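Local coordinates for vibralactone Cyclase (Boreostereum vibrans, PDB 6KD0), which probably catalyses, through an alpha/beta-hydrolase fold, the cyclization that forms the fused bicyclic beta-lactone of vibralactone, at residues Glu300-Met305 / Met334-Ser339; Pro272-Ser277 / Gln327-Glu332; Trp189-Pro194 / Ala268-Leu273. One frame throughout, in Å; residues are numbered along the deposited sequence.

Contact 1. Residues Glu300-Met305 / Met334-Ser339; sequences ETRMTM and MSWLFS
The guanidinium of Arg-302 lies flat over the indole of Trp-336, and this stack carries most of the contact. CZ sits over the face of the five-membered ring, 3.5 Å from its centroid, which makes the pair a cation-pi interaction as well as a stack. The two planes are only 15° apart. Behind the charged group, the methylene CD stands almost straight above the six-membered ring, 3.9 Å from its centroid, in a CH-pi contact, so that the arginine covers both halves of one indole face. Although Arg-302 NH2 comes within 3.2 Å of Trp-336 NE1, both are donors and no hydrogen bond joins them. Glu-300 reaches the same indole from another direction: its OE2 meets the ring edge in the plane, 3.5 Å from CZ2, with the carboxylate nearly perpendicular to the ring, while OE1 forms a salt bridge with Lys-340.

The indole reaches the strand because Trp-336 holds CG anti to its own backbone N (chi1 171°), and the extended run of Arg-302 from CG to NE brings its head over that ring. Further out, backbone bonds from Arg-302 to Leu-273 and Phe-275 fix the strand beside its neighbour. This surface contact joins 301-307, one of the two edge strands of the sheet, to the C-terminal part of helix 321-338, as part of the helix-on-sheet layering of the alpha/beta-hydrolase fold.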
# COMPACT_ATOMS: atom_id res chain seq x y z
N GLU A 300 2.75 13.23 -13.07
CA GLU A 300 3.59 12.20 -13.66
C GLU A 300 3.33 10.85 -13.02
O GLU A 300 3.21 10.73 -11.79
CB GLU A 300 5.08 12.54 -13.55
CG GLU A 300 5.96 11.58 -14.37
CD GLU A 300 7.45 11.82 -14.16
OE1 GLU A 300 7.81 12.65 -13.31
OE2 GLU A 300 8.26 11.16 -14.85
N THR A 301 3.36 9.81 -13.84
CA THR A 301 2.67 8.57 -13.52
C THR A 301 3.30 7.41 -14.28
O THR A 301 3.69 7.56 -15.45
CB THR A 301 1.19 8.77 -13.87
OG1 THR A 301 0.39 8.77 -12.69
CG2 THR A 301 0.72 7.79 -14.87
N ARG A 302 3.41 6.27 -13.60
CA ARG A 302 3.80 5.01 -14.21
C ARG A 302 2.88 3.92 -13.71
O ARG A 302 2.47 3.93 -12.55
CB ARG A 302 5.25 4.66 -13.92
CG ARG A 302 6.22 5.53 -14.66
CD ARG A 302 7.64 5.01 -14.62
NE ARG A 302 8.53 5.99 -15.23
CZ ARG A 302 9.86 5.91 -15.27
NH1 ARG A 302 10.49 4.87 -14.72
NH2 ARG A 302 10.56 6.87 -15.85
N MET A 303 2.54 2.99 -14.59
CA MET A 303 1.64 1.89 -14.30
C MET A 303 2.37 0.60 -14.63
O MET A 303 3.12 0.55 -15.61
CB MET A 303 0.36 2.03 -15.13
CG MET A 303 -0.41 0.76 -15.43
SD MET A 303 -1.30 0.18 -13.98
CE MET A 303 -2.22 1.66 -13.55
N THR A 304 2.20 -0.42 -13.80
CA THR A 304 2.69 -1.76 -14.07
C THR A 304 1.55 -2.73 -13.81
O THR A 304 1.00 -2.73 -12.71
CB THR A 304 3.88 -2.14 -13.19
OG1 THR A 304 4.92 -1.18 -13.36
CG2 THR A 304 4.38 -3.51 -13.60
N MET A 305 1.22 -3.55 -14.81
CA MET A 305 0.15 -4.53 -14.71
C MET A 305 0.71 -5.95 -14.67
O MET A 305 1.55 -6.31 -15.50
CB MET A 305 -0.83 -4.37 -15.88
CG MET A 305 -1.87 -5.48 -15.98
SD MET A 305 -3.05 -5.54 -14.59
CE MET A 305 -3.95 -3.99 -14.82
N MET A 334 10.16 2.43 -6.25
CA MET A 334 10.69 3.27 -5.18
C MET A 334 11.96 3.99 -5.63
O MET A 334 12.14 5.18 -5.35
CB MET A 334 10.98 2.44 -3.94
CG MET A 334 9.71 1.89 -3.28
SD MET A 334 10.05 0.86 -1.85
CE MET A 334 8.36 0.69 -1.22
N SER A 335 12.88 3.26 -6.26
CA SER A 335 14.13 3.87 -6.71
C SER A 335 13.86 4.98 -7.71
O SER A 335 14.52 6.02 -7.67
CB SER A 335 15.05 2.82 -7.30
OG SER A 335 15.74 2.17 -6.26
N TRP A 336 12.90 4.78 -8.62
CA TRP A 336 12.51 5.83 -9.55
C TRP A 336 12.04 7.06 -8.80
O TRP A 336 12.51 8.17 -9.04
CB TRP A 336 11.42 5.32 -10.49
CG TRP A 336 10.81 6.40 -11.35
CD1 TRP A 336 11.46 7.19 -12.25
CD2 TRP A 336 9.44 6.81 -11.36
NE1 TRP A 336 10.57 8.07 -12.84
CE2 TRP A 336 9.33 7.85 -12.30
CE3 TRP A 336 8.30 6.38 -10.67
CZ2 TRP A 336 8.11 8.49 -12.57
CZ3 TRP A 336 7.09 7.02 -10.93
CH2 TRP A 336 7.01 8.06 -11.88
N LEU A 337 11.13 6.87 -7.84
CA LEU A 337 10.62 8.01 -7.08
C LEU A 337 11.73 8.73 -6.31
O LEU A 337 11.79 9.96 -6.30
CB LEU A 337 9.52 7.54 -6.14
CG LEU A 337 8.28 7.00 -6.86
CD1 LEU A 337 7.31 6.33 -5.86
CD2 LEU A 337 7.58 8.12 -7.64
N PHE A 338 12.61 7.97 -5.67
CA PHE A 338 13.71 8.60 -4.93
C PHE A 338 14.72 9.25 -5.87
O PHE A 338 15.44 10.16 -5.44
CB PHE A 338 14.38 7.58 -4.02
CG PHE A 338 13.64 7.32 -2.73
CD1 PHE A 338 13.43 8.34 -1.81
CD2 PHE A 338 13.15 6.05 -2.44
CE1 PHE A 338 12.77 8.10 -0.62
CE2 PHE A 338 12.47 5.81 -1.25
CZ PHE A 338 12.28 6.83 -0.34
N SER A 339 14.78 8.83 -7.14
CA SER A 339 15.71 9.45 -8.08
C SER A 339 15.32 10.87 -8.44
O SER A 339 16.11 11.56 -9.09
CB SER A 339 15.81 8.62 -9.37
OG SER A 339 14.66 8.82 -10.17

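Contact 2. Residues Pro272-Ser277 / Gln327-Glu332; sequences PLFFMS and QEETIE
A bend at the last torsion of Met-276 (chi3 75°) turns its methyl group to lie against Thr-330, after CG and SD have carried the chain out from the strand toward the helix. For Phe-274, two residues earlier on the same side of the strand, a chi1 of -172° sets CG opposite the backbone N and directs the ring at Glu-329. The methionine and threonine side chains meet at about a right angle. Met-276 SD lies 3.3 Å from Thr-330 OG1, and CE is 3.4 Å from the same oxygen; both are packing contacts, since the hydroxyl is hydrogen-bonded to the carbonyl O of Phe-326, one turn back in the helix, and makes a weak bond with Gln-207.

This is the layered packing of the alpha/beta-hydrolase fold, with helix 321-338 laid over the central sheet. Strand 273-277 and helix 327-332 run nearly antiparallel, at 169°, and their axes come within 9.8 Å.

Around the phenyl ring of Phe-274, the CG methylene of Glu-329 is placed at the edge, in the plane, 3.9 Å from CZ. The helix backbone comes close too, with Glu-329 O 3.7 Å from Phe-274 CZ on an oblique approach. Met-276 CE adds a looser contact with the same methylene, 4.2 Å from Glu-329 CG. Beyond CG the extended chain of Glu-329 carries the carboxylate on to strand 301-307, where OE1 is hydrogen-bonded to Thr-304 and OE2 weakly to Tyr-306.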
# COMPACT_ATOMS: atom_id res chain seq x y z
N PRO A 272 4.44 12.41 -7.92
CA PRO A 272 4.55 11.41 -8.98
C PRO A 272 4.15 10.05 -8.43
O PRO A 272 4.45 9.71 -7.29
CB PRO A 272 6.03 11.46 -9.37
CG PRO A 272 6.55 12.76 -8.85
CD PRO A 272 5.68 13.18 -7.70
N LEU A 273 3.44 9.28 -9.25
CA LEU A 273 2.73 8.09 -8.80
C LEU A 273 3.20 6.87 -9.56
O LEU A 273 3.09 6.82 -10.79
CB LEU A 273 1.22 8.27 -8.98
CG LEU A 273 0.38 7.02 -8.73
CD1 LEU A 273 0.49 6.58 -7.27
CD2 LEU A 273 -1.07 7.31 -9.09
N PHE A 274 3.67 5.86 -8.83
CA PHE A 274 4.00 4.54 -9.36
C PHE A 274 2.92 3.58 -8.89
O PHE A 274 2.78 3.33 -7.69
CB PHE A 274 5.39 4.10 -8.90
CG PHE A 274 5.90 2.83 -9.57
CD1 PHE A 274 5.59 1.58 -9.07
CD2 PHE A 274 6.75 2.91 -10.67
CE1 PHE A 274 6.08 0.43 -9.67
CE2 PHE A 274 7.23 1.77 -11.28
CZ PHE A 274 6.90 0.52 -10.78
N PHE A 275 2.15 3.04 -9.84
CA PHE A 275 0.95 2.27 -9.57
C PHE A 275 1.17 0.83 -10.02
O PHE A 275 1.62 0.59 -11.14
CB PHE A 275 -0.24 2.89 -10.30
CG PHE A 275 -1.57 2.48 -9.76
CD1 PHE A 275 -2.08 1.22 -10.03
CD2 PHE A 275 -2.31 3.35 -8.97
CE1 PHE A 275 -3.31 0.83 -9.52
CE2 PHE A 275 -3.54 2.97 -8.46
CZ PHE A 275 -4.03 1.71 -8.74
N MET A 276 0.87 -0.11 -9.14
CA MET A 276 1.05 -1.53 -9.44
C MET A 276 -0.30 -2.22 -9.33
O MET A 276 -0.99 -2.08 -8.32
CB MET A 276 2.05 -2.17 -8.49
CG MET A 276 3.35 -1.42 -8.45
SD MET A 276 4.55 -2.24 -7.40
CE MET A 276 5.02 -3.61 -8.44
N SER A 277 -0.66 -2.98 -10.36
CA SER A 277 -1.98 -3.59 -10.46
C SER A 277 -1.85 -5.08 -10.68
O SER A 277 -0.94 -5.55 -11.37
CB SER A 277 -2.78 -2.96 -11.61
OG SER A 277 -4.14 -3.41 -11.61
N GLN A 327 8.07 -7.93 -6.23
CA GLN A 327 8.76 -7.18 -5.17
C GLN A 327 9.94 -6.39 -5.73
O GLN A 327 10.19 -5.24 -5.32
CB GLN A 327 9.21 -8.08 -4.03
CG GLN A 327 9.79 -7.30 -2.85
CD GLN A 327 8.77 -6.37 -2.17
OE1 GLN A 327 7.56 -6.49 -2.37
NE2 GLN A 327 9.27 -5.47 -1.34
N GLU A 328 10.68 -6.98 -6.69
CA GLU A 328 11.80 -6.28 -7.31
C GLU A 328 11.33 -5.02 -8.04
O GLU A 328 11.98 -3.98 -7.98
CB GLU A 328 12.53 -7.20 -8.28
CG GLU A 328 13.33 -8.32 -7.62
CD GLU A 328 13.75 -9.40 -8.61
OE1 GLU A 328 13.65 -9.15 -9.84
OE2 GLU A 328 14.18 -10.49 -8.17
N GLU A 329 10.19 -5.11 -8.73
CA GLU A 329 9.65 -3.95 -9.43
C GLU A 329 9.07 -2.92 -8.46
O GLU A 329 9.10 -1.72 -8.75
CB GLU A 329 8.61 -4.38 -10.45
CG GLU A 329 8.05 -3.21 -11.26
CD GLU A 329 7.55 -3.62 -12.63
OE1 GLU A 329 7.40 -2.73 -13.50
OE2 GLU A 329 7.30 -4.84 -12.83
N THR A 330 8.54 -3.37 -7.31
CA THR A 330 8.19 -2.44 -6.24
C THR A 330 9.40 -1.60 -5.85
O THR A 330 9.34 -0.37 -5.76
CB THR A 330 7.67 -3.20 -5.01
OG1 THR A 330 6.45 -3.88 -5.33
CG2 THR A 330 7.42 -2.23 -3.84
N ILE A 331 10.52 -2.29 -5.61
CA ILE A 331 11.74 -1.61 -5.18
C ILE A 331 12.27 -0.70 -6.28
O ILE A 331 12.77 0.40 -6.01
CB ILE A 331 12.78 -2.64 -4.71
CG1 ILE A 331 12.29 -3.33 -3.44
CG2 ILE A 331 14.12 -1.97 -4.49
CD1 ILE A 331 13.15 -4.51 -3.01
N GLU A 332 12.14 -1.12 -7.55
CA GLU A 332 12.55 -0.29 -8.68
C GLU A 332 11.68 0.96 -8.81
O GLU A 332 12.18 2.03 -9.17
CB GLU A 332 12.49 -1.09 -9.99
CG GLU A 332 13.70 -1.95 -10.30
CD GLU A 332 13.47 -2.85 -11.51
OE1 GLU A 332 14.28 -3.79 -11.72
OE2 GLU A 332 12.49 -2.61 -12.26

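Contact 3. Residues Trp189-Pro194 / Ala268-Leu273; sequences WARDDP and ANLPPL
In this alpha/beta-hydrolase fold, the C-terminal end of helix 178-192, the helix that follows the probable nucleophile elbow at Ser-177, is tied to the loop leading into strand 273-278. Arg-191 makes the connection. Its NH1 donates a hydrogen bond to the backbone O of Ala-268, 2.7 Å away, and the nitrogen lies in the carbonyl plane. The same NH1 also bonds the carbonyl O of Ser-266, so one guanidinium nitrogen holds two backbone oxygens of the loop.

Nearer the helix, the aliphatic part of the arginine passes along the loop backbone: CD is 3.6 Å from Asn-269 O and 3.9 Å from Asn-269 CB. The guanidinium and the asparagine amide are close to parallel, with planes 18° apart, but they are not stacked. The buried Leu-270 brings its CD2 obliquely to within 3.9 Å of Arg-191 NH1, while the leucine side chain also packs on Tyr-290 and Val-294 of helix 284-296.

What turns the guanidinium is the bend at chi3 (61°) of Arg-191, which allows NE and NH2 each to bond one carboxylate oxygen of the following residue, Asp-192. The salt-bridged NE lies 3.0 Å from Asp-192 OD1, which it meets from above the carboxylate plane; NH2 donates a nearly straight bond, 174° at the hydrogen, to the syn side of Asp-192 OD2, 3.2 Å away.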
# COMPACT_ATOMS: atom_id res chain seq x y z
N TRP A 189 -4.49 15.04 1.45
CA TRP A 189 -4.46 15.87 2.65
C TRP A 189 -3.15 16.65 2.76
O TRP A 189 -3.14 17.84 3.07
CB TRP A 189 -4.68 15.01 3.88
CG TRP A 189 -6.07 14.54 4.05
CD1 TRP A 189 -7.18 14.97 3.37
CD2 TRP A 189 -6.52 13.55 4.97
NE1 TRP A 189 -8.29 14.30 3.81
CE2 TRP A 189 -7.92 13.43 4.81
CE3 TRP A 189 -5.88 12.76 5.93
CZ2 TRP A 189 -8.69 12.56 5.58
CZ3 TRP A 189 -6.64 11.89 6.69
CH2 TRP A 189 -8.03 11.79 6.51
N ALA A 190 -2.02 15.97 2.51
CA ALA A 190 -0.72 16.59 2.68
C ALA A 190 -0.49 17.67 1.63
O ALA A 190 0.13 18.71 1.92
CB ALA A 190 0.38 15.52 2.59
N ARG A 191 -0.98 17.44 0.40
CA ARG A 191 -0.89 18.47 -0.62
C ARG A 191 -1.53 19.75 -0.12
O ARG A 191 -0.97 20.84 -0.29
CB ARG A 191 -1.57 18.01 -1.90
CG ARG A 191 -1.63 19.08 -2.98
CD ARG A 191 -2.66 18.72 -4.03
NE ARG A 191 -3.99 18.61 -3.44
CZ ARG A 191 -5.03 18.02 -4.01
NH1 ARG A 191 -4.91 17.49 -5.22
NH2 ARG A 191 -6.19 17.97 -3.38
N ASP A 192 -2.68 19.64 0.54
CA ASP A 192 -3.39 20.85 0.93
C ASP A 192 -2.96 21.43 2.28
O ASP A 192 -3.36 22.54 2.63
CB ASP A 192 -4.88 20.57 0.92
CG ASP A 192 -5.37 20.19 -0.46
OD1 ASP A 192 -4.73 20.67 -1.44
OD2 ASP A 192 -6.34 19.41 -0.56
N ASP A 193 -2.12 20.74 3.03
CA ASP A 193 -1.84 21.13 4.41
C ASP A 193 -0.55 21.94 4.47
O ASP A 193 0.52 21.41 4.12
CB ASP A 193 -1.73 19.88 5.28
CG ASP A 193 -1.64 20.18 6.77
OD1 ASP A 193 -1.38 21.34 7.17
OD2 ASP A 193 -1.84 19.24 7.56
N PRO A 194 -0.58 23.20 4.91
CA PRO A 194 0.66 23.98 4.96
C PRO A 194 1.71 23.38 5.89
O PRO A 194 2.89 23.73 5.76
CB PRO A 194 0.21 25.37 5.44
CG PRO A 194 -1.15 25.23 5.94
CD PRO A 194 -1.76 23.98 5.35
N ALA A 268 -4.94 17.27 -8.97
CA ALA A 268 -3.76 17.96 -9.46
C ALA A 268 -2.73 18.10 -8.35
O ALA A 268 -3.06 18.07 -7.16
CB ALA A 268 -4.13 19.35 -10.01
N ASN A 269 -1.47 18.22 -8.76
CA ASN A 269 -0.38 18.59 -7.86
C ASN A 269 -0.12 17.51 -6.80
O ASN A 269 0.42 17.81 -5.72
CB ASN A 269 -0.66 19.95 -7.20
CG ASN A 269 0.59 20.59 -6.62
OD1 ASN A 269 1.71 20.32 -7.09
ND2 ASN A 269 0.42 21.42 -5.59
N LEU A 270 -0.50 16.26 -7.08
CA LEU A 270 -0.13 15.12 -6.26
C LEU A 270 1.30 14.72 -6.59
O LEU A 270 1.85 15.12 -7.62
CB LEU A 270 -1.07 13.95 -6.53
CG LEU A 270 -2.53 14.17 -6.10
CD1 LEU A 270 -3.39 13.02 -6.57
CD2 LEU A 270 -2.62 14.33 -4.61
N PRO A 271 1.94 13.93 -5.73
CA PRO A 271 3.31 13.46 -6.03
C PRO A 271 3.31 12.52 -7.22
O PRO A 271 2.28 11.90 -7.54
CB PRO A 271 3.75 12.73 -4.75
CG PRO A 271 2.76 13.11 -3.70
CD PRO A 271 1.48 13.48 -4.40
N PRO A 272 4.44 12.41 -7.92
CA PRO A 272 4.55 11.41 -8.98
C PRO A 272 4.15 10.05 -8.43
O PRO A 272 4.45 9.71 -7.29
CB PRO A 272 6.03 11.46 -9.37
CG PRO A 272 6.55 12.76 -8.85
CD PRO A 272 5.68 13.18 -7.70
N LEU A 273 3.44 9.28 -9.25
CA LEU A 273 2.73 8.09 -8.80
C LEU A 273 3.20 6.87 -9.56
O LEU A 273 3.09 6.82 -10.79
CB LEU A 273 1.22 8.27 -8.98
CG LEU A 273 0.38 7.02 -8.73
CD1 LEU A 273 0.49 6.58 -7.27
CD2 LEU A 273 -1.07 7.31 -9.09

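Contacts 1 and 2 lie side by side, their centres about 6 Å apart: they use successive parts of helix 321-338 and the adjacent parallel strands 301-307 and 273-278. Their segments alternate along the chain, so this late helix packs against two strands that precede it in the chain. Contact 3 is more distant, its centre about 16 Å from that of contact 1 and 19 Å from that of contact 2, yet it shares Pro-272 and Leu-273 with contact 2, where the loop becomes strand. Contact 3 closes in sequence before contact 1 opens. Contacts 1 and 2 fasten the C-terminal helix to the last two strands at one edge of the sheet, and contact 3 ties helix 178-192 to the loop that leads into one of them.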